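Local coordinates for Slr1438 protein (Synechocystis sp., PDB 3K25) that is of uncertain function but belongs to the aldose 1-epimerase family and probably binds carbohydrate, perhaps acting as a sugar isomerase, at residues G72-D77 and Y86-H91; E131-Y136 and E146-N151; C169-G174 and D222-L227. All blocks are in the same frame, centred on the assembly; numbering follows the deposited sequence.

Contact 1 (G72-D77 and Y86-H91)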
# COMPACT_ATOMS: atom_id res chain seq x y z
N GLY A 72 2.18 -6.43 8.00
CA GLY A 72 2.70 -6.39 9.36
C GLY A 72 3.78 -7.45 9.51
O GLY A 72 4.34 -7.94 8.51
N ASN A 73 4.07 -7.85 10.74
CA ASN A 73 5.11 -8.84 10.94
C ASN A 73 4.53 -10.12 11.53
O ASN A 73 3.34 -10.20 11.81
CB ASN A 73 6.17 -8.28 11.88
CG ASN A 73 5.57 -7.88 13.20
OD1 ASN A 73 5.18 -8.74 13.99
ND2 ASN A 73 5.47 -6.58 13.45
N LEU A 74 5.39 -11.12 11.70
CA LEU A 74 4.99 -12.39 12.27
C LEU A 74 5.80 -12.64 13.54
O LEU A 74 6.94 -12.19 13.65
CB LEU A 74 5.23 -13.54 11.28
CG LEU A 74 4.57 -13.48 9.89
CD1 LEU A 74 4.98 -14.72 9.07
CD2 LEU A 74 3.06 -13.42 10.04
N PRO A 75 5.20 -13.34 14.51
CA PRO A 75 5.92 -13.63 15.75
C PRO A 75 7.16 -14.44 15.38
O PRO A 75 7.06 -15.45 14.67
CB PRO A 75 4.92 -14.45 16.56
CG PRO A 75 3.60 -13.98 16.05
CD PRO A 75 3.83 -13.88 14.57
N GLN A 76 8.32 -14.01 15.85
CA GLN A 76 9.57 -14.71 15.55
C GLN A 76 9.88 -14.54 14.07
O GLN A 76 10.82 -15.17 13.55
CB GLN A 76 9.45 -16.22 15.85
CG GLN A 76 8.68 -16.63 17.11
CD GLN A 76 9.28 -16.07 18.38
OE1 GLN A 76 9.03 -14.93 18.75
NE2 GLN A 76 10.09 -16.88 19.05
N ASP A 77 9.10 -13.71 13.38
CA ASP A 77 9.29 -13.49 11.96
C ASP A 77 9.19 -14.79 11.16
O ASP A 77 9.88 -14.97 10.15
CB ASP A 77 10.65 -12.83 11.70
CG ASP A 77 10.58 -11.31 11.78
OD1 ASP A 77 9.70 -10.78 12.50
OD2 ASP A 77 11.41 -10.64 11.13
N TYR A 86 9.23 -21.24 7.81
CA TYR A 86 9.64 -20.18 6.88
C TYR A 86 9.78 -18.81 7.54
O TYR A 86 9.00 -18.46 8.42
CB TYR A 86 8.64 -20.09 5.72
CG TYR A 86 8.55 -21.37 4.90
CD1 TYR A 86 7.85 -22.48 5.37
CD2 TYR A 86 9.26 -21.50 3.69
CE1 TYR A 86 7.85 -23.68 4.68
CE2 TYR A 86 9.26 -22.70 2.99
CZ TYR A 86 8.56 -23.80 3.50
OH TYR A 86 8.56 -25.00 2.82
N ARG A 87 10.77 -18.05 7.10
CA ARG A 87 11.04 -16.71 7.63
C ARG A 87 10.58 -15.61 6.67
O ARG A 87 10.94 -15.61 5.50
CB ARG A 87 12.54 -16.55 7.89
CG ARG A 87 13.15 -17.65 8.74
CD ARG A 87 12.69 -17.54 10.19
NE ARG A 87 13.14 -16.29 10.79
CZ ARG A 87 14.42 -15.98 11.02
NH1 ARG A 87 14.73 -14.82 11.57
NH2 ARG A 87 15.38 -16.84 10.70
N LEU A 88 9.81 -14.67 7.19
CA LEU A 88 9.31 -13.55 6.39
C LEU A 88 9.41 -12.25 7.15
O LEU A 88 8.90 -12.13 8.27
CB LEU A 88 7.86 -13.77 6.01
CG LEU A 88 7.55 -14.63 4.80
CD1 LEU A 88 6.06 -14.94 4.81
CD2 LEU A 88 7.95 -13.89 3.55
N LYS A 89 10.03 -11.25 6.53
CA LYS A 89 10.17 -9.94 7.14
C LYS A 89 8.83 -9.20 7.12
O LYS A 89 7.91 -9.58 6.39
CB LYS A 89 11.22 -9.11 6.41
CG LYS A 89 12.63 -9.67 6.51
CD LYS A 89 13.65 -8.75 5.86
CE LYS A 89 15.08 -9.21 6.12
NZ LYS A 89 16.07 -8.17 5.69
N GLN A 90 8.74 -8.15 7.92
CA GLN A 90 7.52 -7.36 8.00
C GLN A 90 7.06 -6.81 6.64
O GLN A 90 7.80 -6.10 5.98
CB GLN A 90 7.74 -6.21 8.97
CG GLN A 90 6.51 -5.35 9.19
CD GLN A 90 6.72 -4.28 10.24
OE1 GLN A 90 7.56 -3.38 10.06
NE2 GLN A 90 5.98 -4.36 11.35
N HIS A 91 5.83 -7.16 6.25
CA HIS A 91 5.23 -6.70 5.00
C HIS A 91 5.68 -7.48 3.78
O HIS A 91 5.45 -7.06 2.64
CB HIS A 91 5.51 -5.22 4.78
CG HIS A 91 4.84 -4.35 5.79
ND1 HIS A 91 5.42 -3.20 6.30
CD2 HIS A 91 3.63 -4.46 6.39
CE1 HIS A 91 4.60 -2.65 7.17
NE2 HIS A 91 3.51 -3.39 7.25

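Contact 2 (E131-Y136 and E146-N151)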
# COMPACT_ATOMS: atom_id res chain seq x y z
N GLU A 131 2.18 -15.29 -8.82
CA GLU A 131 2.39 -14.36 -9.92
C GLU A 131 1.39 -13.22 -9.76
O GLU A 131 0.18 -13.44 -9.73
CB GLU A 131 2.23 -15.02 -11.29
CG GLU A 131 2.73 -14.09 -12.41
CD GLU A 131 2.95 -14.78 -13.75
OE1 GLU A 131 1.94 -15.13 -14.39
OE2 GLU A 131 4.12 -14.96 -14.15
N LEU A 132 1.90 -12.00 -9.65
CA LEU A 132 1.06 -10.84 -9.48
C LEU A 132 1.17 -9.89 -10.66
O LEU A 132 2.27 -9.60 -11.12
CB LEU A 132 1.47 -10.07 -8.22
CG LEU A 132 1.02 -10.48 -6.81
CD1 LEU A 132 0.99 -11.98 -6.65
CD2 LEU A 132 1.97 -9.82 -5.81
N VAL A 133 0.03 -9.42 -11.15
CA VAL A 133 0.02 -8.43 -12.22
C VAL A 133 -0.90 -7.33 -11.71
O VAL A 133 -2.09 -7.55 -11.48
CB VAL A 133 -0.54 -8.98 -13.57
CG1 VAL A 133 0.40 -10.02 -14.17
CG2 VAL A 133 -1.91 -9.57 -13.36
N PHE A 134 -0.33 -6.16 -11.48
CA PHE A 134 -1.10 -5.03 -10.98
C PHE A 134 -1.24 -4.03 -12.11
O PHE A 134 -0.31 -3.84 -12.90
CB PHE A 134 -0.40 -4.35 -9.79
CG PHE A 134 -0.45 -5.14 -8.50
CD1 PHE A 134 -0.81 -6.49 -8.49
CD2 PHE A 134 -0.10 -4.53 -7.29
CE1 PHE A 134 -0.80 -7.22 -7.30
CE2 PHE A 134 -0.09 -5.25 -6.09
CZ PHE A 134 -0.43 -6.60 -6.09
N SER A 135 -2.40 -3.41 -12.17
CA SER A 135 -2.68 -2.42 -13.19
C SER A 135 -2.92 -1.09 -12.49
O SER A 135 -3.79 -0.99 -11.62
CB SER A 135 -3.91 -2.83 -14.00
OG SER A 135 -4.22 -1.88 -15.01
N TYR A 136 -2.12 -0.09 -12.83
CA TYR A 136 -2.28 1.22 -12.24
C TYR A 136 -2.91 2.10 -13.31
O TYR A 136 -2.34 2.28 -14.38
CB TYR A 136 -0.93 1.79 -11.81
CG TYR A 136 -0.11 0.87 -10.93
CD1 TYR A 136 0.43 -0.30 -11.44
CD2 TYR A 136 0.16 1.21 -9.60
CE1 TYR A 136 1.24 -1.11 -10.66
CE2 TYR A 136 0.97 0.40 -8.81
CZ TYR A 136 1.51 -0.76 -9.36
OH TYR A 136 2.37 -1.54 -8.62
N GLU A 146 -5.49 -2.32 -9.90
CA GLU A 146 -6.19 -3.58 -10.01
C GLU A 146 -5.18 -4.70 -9.88
O GLU A 146 -4.10 -4.65 -10.47
CB GLU A 146 -6.93 -3.65 -11.34
CG GLU A 146 -7.84 -2.45 -11.56
CD GLU A 146 -8.72 -2.57 -12.79
OE1 GLU A 146 -8.19 -2.88 -13.88
OE2 GLU A 146 -9.94 -2.33 -12.67
N GLN A 147 -5.53 -5.70 -9.08
CA GLN A 147 -4.62 -6.80 -8.84
C GLN A 147 -5.19 -8.13 -9.25
O GLN A 147 -6.40 -8.35 -9.17
CB GLN A 147 -4.26 -6.89 -7.35
CG GLN A 147 -4.00 -5.57 -6.62
CD GLN A 147 -5.29 -4.90 -6.17
OE1 GLN A 147 -6.17 -5.55 -5.60
NE2 GLN A 147 -5.41 -3.59 -6.42
N ARG A 148 -4.30 -9.01 -9.70
CA ARG A 148 -4.65 -10.38 -10.03
C ARG A 148 -3.58 -11.16 -9.27
O ARG A 148 -2.39 -11.01 -9.53
CB ARG A 148 -4.56 -10.67 -11.53
CG ARG A 148 -5.05 -12.08 -11.88
CD ARG A 148 -4.99 -12.40 -13.38
NE ARG A 148 -3.65 -12.20 -13.93
CZ ARG A 148 -3.26 -12.56 -15.15
NH1 ARG A 148 -4.12 -13.14 -15.97
NH2 ARG A 148 -2.02 -12.32 -15.55
N ILE A 149 -4.01 -11.93 -8.29
CA ILE A 149 -3.09 -12.73 -7.49
C ILE A 149 -3.21 -14.14 -8.05
O ILE A 149 -4.28 -14.76 -7.98
CB ILE A 149 -3.47 -12.70 -5.98
CG1 ILE A 149 -3.54 -11.26 -5.48
CG2 ILE A 149 -2.42 -13.44 -5.16
CD1 ILE A 149 -4.73 -10.47 -5.97
N ALA A 150 -2.14 -14.64 -8.64
CA ALA A 150 -2.20 -15.97 -9.21
C ALA A 150 -1.32 -16.98 -8.51
O ALA A 150 -0.26 -16.66 -7.98
CB ALA A 150 -1.86 -15.93 -10.71
N ASN A 151 -1.80 -18.22 -8.50
CA ASN A 151 -1.05 -19.32 -7.93
C ASN A 151 -0.75 -20.25 -9.11
O ASN A 151 -1.64 -20.92 -9.64
CB ASN A 151 -1.88 -20.03 -6.86
CG ASN A 151 -1.21 -21.27 -6.37
OD1 ASN A 151 -0.00 -21.46 -6.59
ND2 ASN A 151 -1.96 -22.13 -5.69

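Contact 3 (C169-G174 and D222-L227)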
# COMPACT_ATOMS: atom_id res chain seq x y z
N CYS A 169 -0.44 15.30 4.52
CA CYS A 169 -1.26 15.84 5.58
C CYS A 169 -0.42 16.64 6.57
O CYS A 169 0.29 16.06 7.39
CB CYS A 169 -1.95 14.69 6.30
SG CYS A 169 -3.22 15.20 7.44
N ARG A 170 -0.51 17.96 6.49
CA ARG A 170 0.25 18.84 7.38
C ARG A 170 -0.55 19.21 8.61
O ARG A 170 -0.17 18.89 9.73
CB ARG A 170 0.64 20.11 6.62
CG ARG A 170 1.53 21.07 7.39
CD ARG A 170 1.83 22.29 6.54
NE ARG A 170 2.49 21.94 5.28
CZ ARG A 170 2.53 22.72 4.21
NH1 ARG A 170 1.94 23.90 4.22
NH2 ARG A 170 3.16 22.31 3.11
N GLU A 171 -1.67 19.90 8.39
CA GLU A 171 -2.53 20.32 9.49
C GLU A 171 -3.45 19.17 9.87
O GLU A 171 -4.56 19.05 9.35
CB GLU A 171 -3.37 21.53 9.06
CG GLU A 171 -2.55 22.71 8.56
CD GLU A 171 -1.48 23.15 9.55
OE1 GLU A 171 -1.81 23.33 10.74
OE2 GLU A 171 -0.31 23.31 9.13
N LYS A 172 -2.98 18.33 10.79
CA LYS A 172 -3.73 17.16 11.23
C LYS A 172 -4.93 17.45 12.14
O LYS A 172 -5.92 16.71 12.13
CB LYS A 172 -2.78 16.19 11.94
CG LYS A 172 -1.61 15.73 11.06
CD LYS A 172 -0.69 14.80 11.83
CE LYS A 172 0.50 14.36 10.99
NZ LYS A 172 1.42 13.49 11.78
N LEU A 173 -4.84 18.52 12.91
CA LEU A 173 -5.91 18.89 13.83
C LEU A 173 -7.27 19.04 13.15
O LEU A 173 -8.27 18.53 13.65
CB LEU A 173 -5.55 20.20 14.54
CG LEU A 173 -6.43 20.56 15.75
CD1 LEU A 173 -6.32 19.45 16.79
CD2 LEU A 173 -5.98 21.88 16.33
N GLY A 174 -7.31 19.72 12.01
CA GLY A 174 -8.57 19.92 11.33
C GLY A 174 -9.09 18.73 10.53
O GLY A 174 -10.16 18.80 9.91
N ASP A 222 -9.56 17.24 4.87
CA ASP A 222 -8.63 18.23 5.41
C ASP A 222 -9.05 19.61 4.92
O ASP A 222 -8.89 19.94 3.75
CB ASP A 222 -7.20 17.93 4.96
CG ASP A 222 -6.22 18.99 5.42
OD1 ASP A 222 -6.35 19.45 6.58
OD2 ASP A 222 -5.32 19.35 4.64
N PRO A 223 -9.63 20.42 5.83
CA PRO A 223 -10.07 21.77 5.47
C PRO A 223 -8.91 22.66 5.05
O PRO A 223 -9.01 23.37 4.04
CB PRO A 223 -10.74 22.26 6.76
CG PRO A 223 -11.28 21.00 7.35
CD PRO A 223 -10.11 20.05 7.17
N ASP A 224 -7.82 22.63 5.80
CA ASP A 224 -6.67 23.46 5.48
C ASP A 224 -6.40 23.43 3.99
O ASP A 224 -6.16 24.47 3.38
CB ASP A 224 -5.43 22.98 6.23
CG ASP A 224 -4.19 23.76 5.83
OD1 ASP A 224 -4.21 25.00 5.92
OD2 ASP A 224 -3.19 23.13 5.41
N ARG A 225 -6.43 22.24 3.40
CA ARG A 225 -6.20 22.10 1.97
C ARG A 225 -7.53 22.08 1.24
O ARG A 225 -7.57 22.07 0.01
CB ARG A 225 -5.42 20.81 1.68
CG ARG A 225 -3.92 20.91 1.94
CD ARG A 225 -3.34 19.56 2.30
NE ARG A 225 -3.91 18.49 1.47
CZ ARG A 225 -4.23 17.28 1.91
NH1 ARG A 225 -4.06 16.97 3.19
NH2 ARG A 225 -4.75 16.39 1.08
N ASN A 226 -8.61 22.08 2.01
CA ASN A 226 -9.96 22.08 1.47
C ASN A 226 -10.23 20.95 0.47
O ASN A 226 -10.66 21.20 -0.66
CB ASN A 226 -10.25 23.43 0.80
CG ASN A 226 -11.67 23.54 0.30
OD1 ASN A 226 -12.62 23.48 1.07
ND2 ASN A 226 -11.82 23.70 -1.01
N LEU A 227 -10.00 19.71 0.90
CA LEU A 227 -10.24 18.56 0.03
C LEU A 227 -10.31 17.27 0.82
O LEU A 227 -9.76 17.17 1.92
CB LEU A 227 -9.12 18.45 -1.01
CG LEU A 227 -7.80 17.77 -0.63
CD1 LEU A 227 -6.82 17.92 -1.78
CD2 LEU A 227 -7.24 18.39 0.63

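Contact 1 (G72-D77 and Y86-H91)
The loop G72-D77 leads into the first strand of the small beta hairpin 78-81/84-87, and Y86-H91 leaves its second strand. The two segments stay close beyond the hairpin, joined by two backbone hydrogen bonds. G72 has a positive phi, 83°, and a CB here would press on the carbonyl O of the preceding residue. G72 O accepts a hydrogen bond from H91 N at 2.8 Å, with the donor above the carbonyl plane. The CA of Q90 adds a C-H...O contact to this oxygen at 3.3 Å. N73 comes next. Its CG sits in the crowded position between the backbone N and the carbonyl carbon. Its CB packs on Q90 CB at 3.9 Å, and the two amide planes are turned 34° apart. L74 brings its CD1 tip to L88 CB at 4.3 Å. Both leucines also touch F79, and helix 262-265 adds L263 against L88 and N264 against L74. The chain then turns through P75 and Q76, which have the backbone angles of a type II turn. This brings D77 back to the second segment. D77 O accepts a hydrogen bond from L88 N at 3.0 Å, with an angle of 156° at the hydrogen. R87 bends at chi2 and chi3, which brings its NE to 3.6 Å from D77 O. This oxygen lies at the guanidinium edge, near its plane, and 3.3 Å from R87 CA.

Contact 2 (E131-Y136 and E146-N151)
A long beta hairpin, strands 130-139 and 142-151, contains this contact. The segments run antiparallel, axes 4.7 Å apart. Paired backbone hydrogen bonds join E131 to A150 at one end and S135 to E146 at the other. S135 N to E146 O is 2.7 Å, and the donor lies in the carbonyl plane. V133 and R148 are also paired, R148 N to V133 O at 3.2 Å and a weak bond V133 N to R148 O. L132, F134, Q147 and I149 lie on the face packed on strand 157-168. Q147 CG, beside the backbone N, is set by chi1 over the centre of the F134 ring, 3.6 Å from the centroid and 10° off the normal, a CH-pi contact. The bend at chi2 then turns the amide 78° to the ring, and OE1 is hydrogen-bonded to Y237 OH. W99 meets F134 edge-to-face. L132 CD1 touches I149 CG2 at 4.0 Å. On the other face R148 runs beside V133, whose CG2 lies along its CB, NE and CZ. There E131 forms a salt bridge with R115, and S135 OG is hydrogen-bonded to D113. An antiparallel sheet with one largely apolar face turned to a second layer is characteristic of the aldose 1-epimerase beta-sandwich.

Contact 3 (C169-G174 and D222-L227)
A tight beta hairpin end, between strands 217-222 and 227-233, meets the loop that follows strand 157-168. P223 to N226 form a type I turn. N226 and L227 both face D222, which makes a G1 beta bulge. D222 N to L227 O, at 3.0 Å, and L227 N to D222 O close the hairpin. Across the contact there are no hydrogen bonds, only packing. E171 is the centre of an inverse gamma turn and leans toward D224. E171 CG lies against D224 OD2 and CG, and its chain bends at chi2 (-54°). The two carboxylates are turned 71° apart, with E171 OE2 and D224 OD2 4.7 Å from each other. D222 has CG anti to the backbone N, chi1 176°. Its OD1 lies 3.3 Å from E171 O; both are acceptors. Its OD2 forms a salt bridge with R225 NH1 at 3.1 Å and accepts a weak hydrogen bond from R225 N. G174 O comes up to P223 CD. On the loop's far side, K172 NZ is hydrogen-bonded to T244 OG1 and K248 O. A type I turn followed by a G1 bulge is a classic connection of antiparallel hairpins.

All three contacts follow one another along the chain. Contacts 1 and 2 are the nearer pair, with centres 22 Å apart and nearest atoms about 10 Å apart. Contact 3 lies across the chain's centre from both. Its centre is 35 Å from that of contact 1 and 34 Å from that of contact 2. Contacts 2 and 3 still share an eight-stranded antiparallel sheet. In it, strand 276-287 lies between strand 142-151 of contact 2 and strand 227-233, which starts at contact 3. Contact 1 flanks a separate two-stranded hairpin, 78-81/84-87.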